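Local coordinates for protein beta-1,4-galactanase (Thielavia heterothallica, PDB 1HJS) that hydrolyses the beta-1,4-galactosidic linkages of type I arabinogalactans as a family 53 glycoside hydrolase, at residues Ser159-Ile164 / Pro173-His178; Gln30-Ile35 / Thr314-Ser319; Ser261-Ile266 / Thr274-Asn279. All blocks are in the same frame, centred on the assembly; numbering follows the deposited sequence.

Interaction 1 (Ser159-Ile164 / Pro173-His178); sequences SAAWGI and PKIMIH
Ile164 and Pro173 make the tight end of this contact. The CG2 branch of Ile164 touches the CG and CD side of the proline ring, with Ile164 CG2 3.7 Å from Pro173 CG and 3.9 Å from Pro173 CD. The two side chains cross at a slant. Chi1 of Ile164 (-64°) sets CG1 beside the backbone N and turns the CG2 methyl to the proline. Ile175 packs beside them. Its chain is extended beyond CB (chi2 173°), and this carries CD1 out to the helix. There Ile175 CD1 sits 4.1 Å from Ile164 CB. Ala161 O is 3.7 Å from Ile175 CD1. Segment 159-164 belongs to helix 150-165 and segment 173-178 to strand 174-179, the fifth strand of the eight-stranded parallel TIM barrel. Helix 150-165 follows strand 129-132 and leads back to strand 174-179, so the contact closes a beta-alpha-beta crossover. The preceding strand 129-132 adds to the packing: Val130 touches Ile164 and Pro173, and Ile132 touches Ile175. At Ala161 the methyl is the looser part; Ala161 CB is 4.3 Å from Ile175 CD1. No hydrogen bond joins the segments. The more open side is at Trp162 on the helix and at Lys174, at the start of the strand. Trp162 points away from the strand; its NE1 bonds to Asp205. Lys174 points away from the helix and forms a salt bridge with Glu240.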
# COMPACT_ATOMS: atom_id res chain seq x y z
N SER A 159 19.89 -2.42 -3.35
CA SER A 159 20.16 -3.52 -2.44
C SER A 159 18.88 -4.26 -2.06
O SER A 159 18.86 -5.49 -2.02
CB SER A 159 20.85 -3.01 -1.18
OG SER A 159 22.14 -2.51 -1.47
N ALA A 160 17.83 -3.50 -1.78
CA ALA A 160 16.54 -4.09 -1.41
C ALA A 160 15.99 -4.91 -2.57
O ALA A 160 15.53 -6.04 -2.39
CB ALA A 160 15.55 -2.99 -1.02
N ALA A 161 16.02 -4.33 -3.76
CA ALA A 161 15.52 -5.01 -4.95
C ALA A 161 16.25 -6.34 -5.16
O ALA A 161 15.62 -7.36 -5.42
CB ALA A 161 15.69 -4.13 -6.18
N TRP A 162 17.57 -6.33 -5.04
CA TRP A 162 18.32 -7.56 -5.24
C TRP A 162 18.19 -8.54 -4.09
O TRP A 162 18.49 -9.72 -4.24
CB TRP A 162 19.78 -7.25 -5.57
CG TRP A 162 19.88 -6.84 -7.00
CD1 TRP A 162 19.71 -5.58 -7.51
CD2 TRP A 162 20.00 -7.72 -8.13
NE1 TRP A 162 19.72 -5.62 -8.89
CE2 TRP A 162 19.89 -6.92 -9.29
CE3 TRP A 162 20.19 -9.10 -8.27
CZ2 TRP A 162 19.96 -7.46 -10.58
CZ3 TRP A 162 20.26 -9.63 -9.55
CH2 TRP A 162 20.14 -8.81 -10.69
N GLY A 163 17.73 -8.06 -2.94
CA GLY A 163 17.51 -8.96 -1.82
C GLY A 163 16.35 -9.85 -2.23
O GLY A 163 16.27 -11.01 -1.85
N ILE A 164 15.45 -9.28 -3.03
CA ILE A 164 14.29 -10.02 -3.53
C ILE A 164 14.72 -10.93 -4.68
O ILE A 164 14.41 -12.12 -4.69
CB ILE A 164 13.19 -9.06 -4.07
CG1 ILE A 164 12.64 -8.19 -2.93
CG2 ILE A 164 12.07 -9.86 -4.72
CD1 ILE A 164 12.00 -8.99 -1.82
N PRO A 173 8.09 -11.98 -7.07
CA PRO A 173 7.02 -10.98 -7.02
C PRO A 173 7.41 -9.80 -7.89
O PRO A 173 8.57 -9.66 -8.27
CB PRO A 173 6.99 -10.59 -5.55
CG PRO A 173 8.46 -10.59 -5.22
CD PRO A 173 8.95 -11.87 -5.88
N LYS A 174 6.44 -8.95 -8.20
CA LYS A 174 6.73 -7.74 -8.95
C LYS A 174 7.28 -6.80 -7.89
O LYS A 174 6.75 -6.74 -6.77
CB LYS A 174 5.45 -7.17 -9.57
CG LYS A 174 4.91 -8.01 -10.72
CD LYS A 174 3.61 -7.43 -11.26
CE LYS A 174 3.10 -8.23 -12.46
NZ LYS A 174 1.76 -7.75 -12.91
N ILE A 175 8.35 -6.08 -8.21
CA ILE A 175 8.95 -5.17 -7.25
C ILE A 175 8.40 -3.76 -7.44
O ILE A 175 8.42 -3.22 -8.55
CB ILE A 175 10.48 -5.17 -7.38
CG1 ILE A 175 11.01 -6.58 -7.10
CG2 ILE A 175 11.09 -4.18 -6.40
CD1 ILE A 175 12.49 -6.76 -7.36
N MET A 176 7.90 -3.18 -6.36
CA MET A 176 7.29 -1.86 -6.42
C MET A 176 7.95 -0.79 -5.57
O MET A 176 8.44 -1.06 -4.48
CB MET A 176 5.82 -1.95 -6.02
CG MET A 176 5.14 -0.61 -5.81
SD MET A 176 3.51 -0.81 -5.06
CE MET A 176 2.57 -1.40 -6.45
N ILE A 177 7.96 0.44 -6.09
CA ILE A 177 8.47 1.60 -5.37
C ILE A 177 7.19 2.40 -5.15
O ILE A 177 6.42 2.63 -6.09
CB ILE A 177 9.49 2.41 -6.20
CG1 ILE A 177 10.82 1.65 -6.24
CG2 ILE A 177 9.68 3.79 -5.58
CD1 ILE A 177 11.89 2.31 -7.10
N HIS A 178 6.97 2.79 -3.91
CA HIS A 178 5.75 3.49 -3.52
C HIS A 178 5.97 4.90 -2.95
O HIS A 178 6.65 5.07 -1.95
CB HIS A 178 5.02 2.62 -2.48
CG HIS A 178 3.84 3.28 -1.84
ND1 HIS A 178 3.36 2.89 -0.60
CD2 HIS A 178 3.03 4.29 -2.25
CE1 HIS A 178 2.31 3.63 -0.28
NE2 HIS A 178 2.09 4.49 -1.27

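Interaction 2 (Gln30-Ile35 / Thr314-Ser319); sequences QPLENI and TMFSQS
Apolar packing makes the whole of the direct contact of Leu32 and Ile35 with Phe316. The CD1 methyl of Leu32 is nearest the ring, 3.5 Å from Phe316 CZ and 3.9 Å from Phe316 CE2. It approaches the ring obliquely. In Leu32 the chain leaves CB trans to the backbone N (chi1 -178°), and chi2 of 56° then places CD1 at the phenyl group. Ile35 adds a looser touch, with Ile35 CG2 4.3 Å from Phe316 CZ. Both residues sit on the start of helix 32-38, with Pro31 at its N-cap position. Phe316 comes from the long loop after strand 290-296, the last strand of the TIM barrel. Aromatic packing continues outside the segments, where Phe316 meets Tyr22 edge-to-face.

Hydrogen bonds act within each segment. Ile35 N donates to Pro31 O at 3.1 Å in the first turn of the helix. In the loop, Ser317 OG and Ser319 OG share a hydrogen bond of 2.8 Å. Ser317 OG also bonds to Gln321 N.

All three residues that meet across the contact are buried. No hydrogen bond crosses it, so the late loop is joined to the early helix here through hydrocarbon packing, without the directional hold of a polar pair.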
# COMPACT_ATOMS: atom_id res chain seq x y z
N GLN A 30 -18.31 -14.67 9.32
CA GLN A 30 -17.46 -15.35 8.36
C GLN A 30 -16.05 -14.75 8.44
O GLN A 30 -15.90 -13.58 8.77
CB GLN A 30 -18.07 -15.15 6.97
CG GLN A 30 -17.25 -15.60 5.80
CD GLN A 30 -18.05 -15.58 4.51
OE1 GLN A 30 -18.81 -14.64 4.25
NE2 GLN A 30 -17.89 -16.61 3.69
N PRO A 31 -15.01 -15.55 8.15
CA PRO A 31 -13.65 -15.01 8.21
C PRO A 31 -13.52 -13.82 7.26
O PRO A 31 -14.03 -13.86 6.14
CB PRO A 31 -12.78 -16.19 7.79
CG PRO A 31 -13.57 -17.38 8.30
CD PRO A 31 -14.98 -17.00 7.89
N LEU A 32 -12.85 -12.77 7.71
CA LEU A 32 -12.69 -11.58 6.88
C LEU A 32 -12.17 -11.88 5.48
O LEU A 32 -12.70 -11.36 4.49
CB LEU A 32 -11.76 -10.57 7.57
CG LEU A 32 -11.54 -9.25 6.83
CD1 LEU A 32 -12.88 -8.58 6.57
CD2 LEU A 32 -10.64 -8.33 7.66
N GLU A 33 -11.15 -12.73 5.37
CA GLU A 33 -10.59 -13.06 4.06
C GLU A 33 -11.64 -13.64 3.12
O GLU A 33 -11.61 -13.37 1.91
CB GLU A 33 -9.40 -14.03 4.19
CG GLU A 33 -9.73 -15.37 4.86
CD GLU A 33 -9.51 -15.36 6.36
OE1 GLU A 33 -9.81 -14.34 7.01
OE2 GLU A 33 -9.03 -16.38 6.90
N ASN A 34 -12.57 -14.42 3.65
CA ASN A 34 -13.61 -15.01 2.82
C ASN A 34 -14.64 -13.96 2.43
O ASN A 34 -15.20 -14.01 1.33
CB ASN A 34 -14.28 -16.18 3.56
CG ASN A 34 -13.29 -17.28 3.91
OD1 ASN A 34 -12.54 -17.74 3.05
ND2 ASN A 34 -13.28 -17.69 5.16
N ILE A 35 -14.90 -13.02 3.32
CA ILE A 35 -15.84 -11.94 3.03
C ILE A 35 -15.24 -11.10 1.90
O ILE A 35 -15.93 -10.77 0.93
CB ILE A 35 -16.05 -11.04 4.26
CG1 ILE A 35 -16.75 -11.84 5.37
CG2 ILE A 35 -16.88 -9.82 3.88
CD1 ILE A 35 -16.91 -11.08 6.68
N THR A 314 -14.13 3.54 6.97
CA THR A 314 -14.22 2.09 6.86
C THR A 314 -15.35 1.66 5.93
O THR A 314 -16.19 2.47 5.52
CB THR A 314 -14.42 1.44 8.24
OG1 THR A 314 -15.68 1.84 8.79
CG2 THR A 314 -13.30 1.84 9.19
N MET A 315 -15.36 0.37 5.59
CA MET A 315 -16.38 -0.20 4.73
C MET A 315 -17.13 -1.30 5.47
O MET A 315 -17.73 -2.18 4.86
CB MET A 315 -15.74 -0.76 3.45
CG MET A 315 -15.01 0.30 2.63
SD MET A 315 -14.29 -0.35 1.11
CE MET A 315 -15.73 -0.34 0.02
N PHE A 316 -17.08 -1.23 6.80
CA PHE A 316 -17.75 -2.19 7.68
C PHE A 316 -18.46 -1.42 8.79
O PHE A 316 -18.01 -0.35 9.19
CB PHE A 316 -16.73 -3.15 8.32
CG PHE A 316 -16.25 -4.23 7.40
CD1 PHE A 316 -15.39 -3.94 6.34
CD2 PHE A 316 -16.66 -5.55 7.59
CE1 PHE A 316 -14.95 -4.94 5.48
CE2 PHE A 316 -16.22 -6.56 6.73
CZ PHE A 316 -15.37 -6.26 5.68
N SER A 317 -19.56 -1.97 9.29
CA SER A 317 -20.30 -1.32 10.37
C SER A 317 -19.47 -1.44 11.65
O SER A 317 -18.50 -2.19 11.69
CB SER A 317 -21.65 -2.00 10.60
OG SER A 317 -21.48 -3.27 11.19
N GLN A 318 -19.86 -0.70 12.68
CA GLN A 318 -19.12 -0.76 13.94
C GLN A 318 -19.28 -2.11 14.63
O GLN A 318 -18.57 -2.39 15.60
CB GLN A 318 -19.55 0.38 14.86
CG GLN A 318 -18.99 1.73 14.42
CD GLN A 318 -17.47 1.76 14.43
OE1 GLN A 318 -16.84 1.66 15.48
NE2 GLN A 318 -16.87 1.88 13.24
N SER A 319 -20.19 -2.94 14.14
CA SER A 319 -20.39 -4.27 14.71
C SER A 319 -19.61 -5.30 13.91
O SER A 319 -19.62 -6.49 14.22
CB SER A 319 -21.88 -4.63 14.73
OG SER A 319 -22.40 -4.76 13.42

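Interaction 3 (Ser261-Ile266 / Thr274-Asn279); sequences SDVKNI and TTFITN
Ile266 has CG1 beside its backbone N (chi1 -59°) and a fully extended chain beyond CB (chi2 -180°), so its CD1 reaches the helix of segment 274-279. For Phe276, chi1 of 180° carries the ring out from the helix, with its CD1-CE1 edge turned to the loop residues. Ile266 CD1 then lands at the root of the phenylalanine, 4.0 Å from Phe276 CA and 4.1 Å from Phe276 CB. The two side chains cross at about a right angle. Ile266 CD1 is also 4.1 Å from Thr275 CG2. One terminal carbon therefore rests against two consecutive helical residues.

Val263 meets the ring further out. Val263 CG1 lies 4.1 Å from Phe276 CE1, at the ring edge and near its plane. Ile266 CD1 also stands by this edge, closer to the backbone. Beyond the segments, the ring of Trp248 stacks with Phe276, and Ile266 touches Trp248 as well.

Val263 and Ile266 are the ends of a type I beta turn, closed by Ile266 N to Val263 O at 3.1 Å. The turn brings both side chains to the helix.

The polar link is through water. One water donates to Asp262 O at 2.9 Å and accepts a weak bond from Asn279 ND2. Asp262 is tied separately, with its carboxylate oxygens bonded to Leu223 N and Ser224 N. In the helix, Thr278 N and Thr278 OG1 grip Thr274 O from opposite faces of its carbonyl plane, the hydroxyl at 2.6 Å.

The contact packs the loop after strand 240-245 of the TIM barrel onto helix 270-285, which follows it. That strand ends in Glu245, the probable catalytic nucleophile, whose side chain is about 10 Å from that of Phe276.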
# COMPACT_ATOMS: atom_id res chain seq x y z
N SER A 261 -12.16 19.56 -6.06
CA SER A 261 -13.31 20.02 -6.82
C SER A 261 -14.10 18.95 -7.58
O SER A 261 -15.33 19.00 -7.58
CB SER A 261 -12.89 21.13 -7.80
OG SER A 261 -11.96 20.64 -8.75
N ASP A 262 -13.42 18.00 -8.21
CA ASP A 262 -14.15 16.98 -8.96
C ASP A 262 -14.68 15.77 -8.19
O ASP A 262 -15.03 14.76 -8.79
CB ASP A 262 -13.33 16.49 -10.18
CG ASP A 262 -11.93 16.04 -9.82
OD1 ASP A 262 -11.68 15.70 -8.65
OD2 ASP A 262 -11.08 16.01 -10.74
N VAL A 263 -14.74 15.89 -6.86
CA VAL A 263 -15.29 14.82 -6.03
C VAL A 263 -16.25 15.41 -4.99
O VAL A 263 -16.81 14.69 -4.16
CB VAL A 263 -14.18 14.02 -5.29
CG1 VAL A 263 -13.28 13.32 -6.30
CG2 VAL A 263 -13.38 14.94 -4.39
N LYS A 264 -16.44 16.73 -5.06
CA LYS A 264 -17.32 17.43 -4.13
C LYS A 264 -18.78 17.00 -4.17
O LYS A 264 -19.52 17.19 -3.21
CB LYS A 264 -17.25 18.94 -4.38
CG LYS A 264 -16.17 19.66 -3.58
CD LYS A 264 -16.33 21.17 -3.69
CE LYS A 264 -15.49 21.91 -2.66
NZ LYS A 264 -14.03 21.74 -2.88
N ASN A 265 -19.22 16.42 -5.28
CA ASN A 265 -20.60 16.00 -5.35
C ASN A 265 -20.83 14.57 -4.86
O ASN A 265 -21.97 14.13 -4.73
CB ASN A 265 -21.15 16.18 -6.76
CG ASN A 265 -21.44 17.63 -7.07
OD1 ASN A 265 -22.12 18.32 -6.31
ND2 ASN A 265 -20.92 18.11 -8.20
N ILE A 266 -19.74 13.86 -4.60
CA ILE A 266 -19.85 12.49 -4.11
C ILE A 266 -20.22 12.59 -2.63
O ILE A 266 -19.53 13.23 -1.84
CB ILE A 266 -18.53 11.71 -4.25
CG1 ILE A 266 -18.11 11.66 -5.72
CG2 ILE A 266 -18.72 10.30 -3.72
CD1 ILE A 266 -16.82 10.91 -5.97
N THR A 274 -18.63 3.69 -3.19
CA THR A 274 -18.59 2.88 -4.40
C THR A 274 -18.32 3.76 -5.62
O THR A 274 -17.59 3.35 -6.52
CB THR A 274 -19.91 2.10 -4.63
OG1 THR A 274 -20.95 3.00 -5.01
CG2 THR A 274 -20.32 1.38 -3.36
N THR A 275 -18.89 4.96 -5.64
CA THR A 275 -18.68 5.86 -6.76
C THR A 275 -17.22 6.30 -6.83
O THR A 275 -16.60 6.25 -7.89
CB THR A 275 -19.57 7.12 -6.66
OG1 THR A 275 -20.95 6.72 -6.75
CG2 THR A 275 -19.25 8.10 -7.78
N PHE A 276 -16.68 6.74 -5.70
CA PHE A 276 -15.29 7.19 -5.65
C PHE A 276 -14.33 6.07 -6.03
O PHE A 276 -13.45 6.25 -6.87
CB PHE A 276 -14.94 7.71 -4.26
CG PHE A 276 -13.51 8.19 -4.13
CD1 PHE A 276 -13.13 9.42 -4.67
CD2 PHE A 276 -12.56 7.42 -3.49
CE1 PHE A 276 -11.82 9.87 -4.56
CE2 PHE A 276 -11.23 7.86 -3.37
CZ PHE A 276 -10.86 9.08 -3.91
N ILE A 277 -14.48 4.92 -5.38
CA ILE A 277 -13.61 3.78 -5.65
C ILE A 277 -13.67 3.37 -7.12
O ILE A 277 -12.65 3.13 -7.74
CB ILE A 277 -13.98 2.57 -4.76
CG1 ILE A 277 -13.74 2.93 -3.29
CG2 ILE A 277 -13.16 1.35 -5.15
CD1 ILE A 277 -14.24 1.89 -2.30
N THR A 278 -14.88 3.29 -7.66
CA THR A 278 -15.06 2.90 -9.06
C THR A 278 -14.40 3.93 -9.98
O THR A 278 -13.77 3.57 -10.99
CB THR A 278 -16.55 2.77 -9.41
OG1 THR A 278 -17.15 1.76 -8.58
CG2 THR A 278 -16.73 2.36 -10.87
N ASN A 279 -14.53 5.21 -9.64
CA ASN A 279 -13.92 6.26 -10.45
C ASN A 279 -12.40 6.20 -10.41
O ASN A 279 -11.74 6.31 -11.44
CB ASN A 279 -14.41 7.64 -9.99
CG ASN A 279 -15.84 7.92 -10.43
OD1 ASN A 279 -16.45 7.12 -11.15
ND2 ASN A 279 -16.38 9.05 -9.99
O HOH W 1 -15.88 12.03 -9.34

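The three contacts lie in one TIM-barrel domain. Interaction 1 is on the opposite side of the chain's centre from the other two. Its nearest atoms are about 17 Å from interaction 2 and about 14 Å from interaction 3. Interactions 2 and 3 have centres 23 Å apart but touch: Met315 CE of interaction 2 packs on Ile277 CD1 of interaction 3 at 3.6 Å. This joins the late loop to helix 270-285. Interaction 2 links early and late parts of the chain, and the other two fall between its segments. Interaction 3 lies in the region of the probable nucleophile Glu245 without touching it, the Phe276 side chain being about 10 Å away; interactions 1 and 2 are plain structural packing.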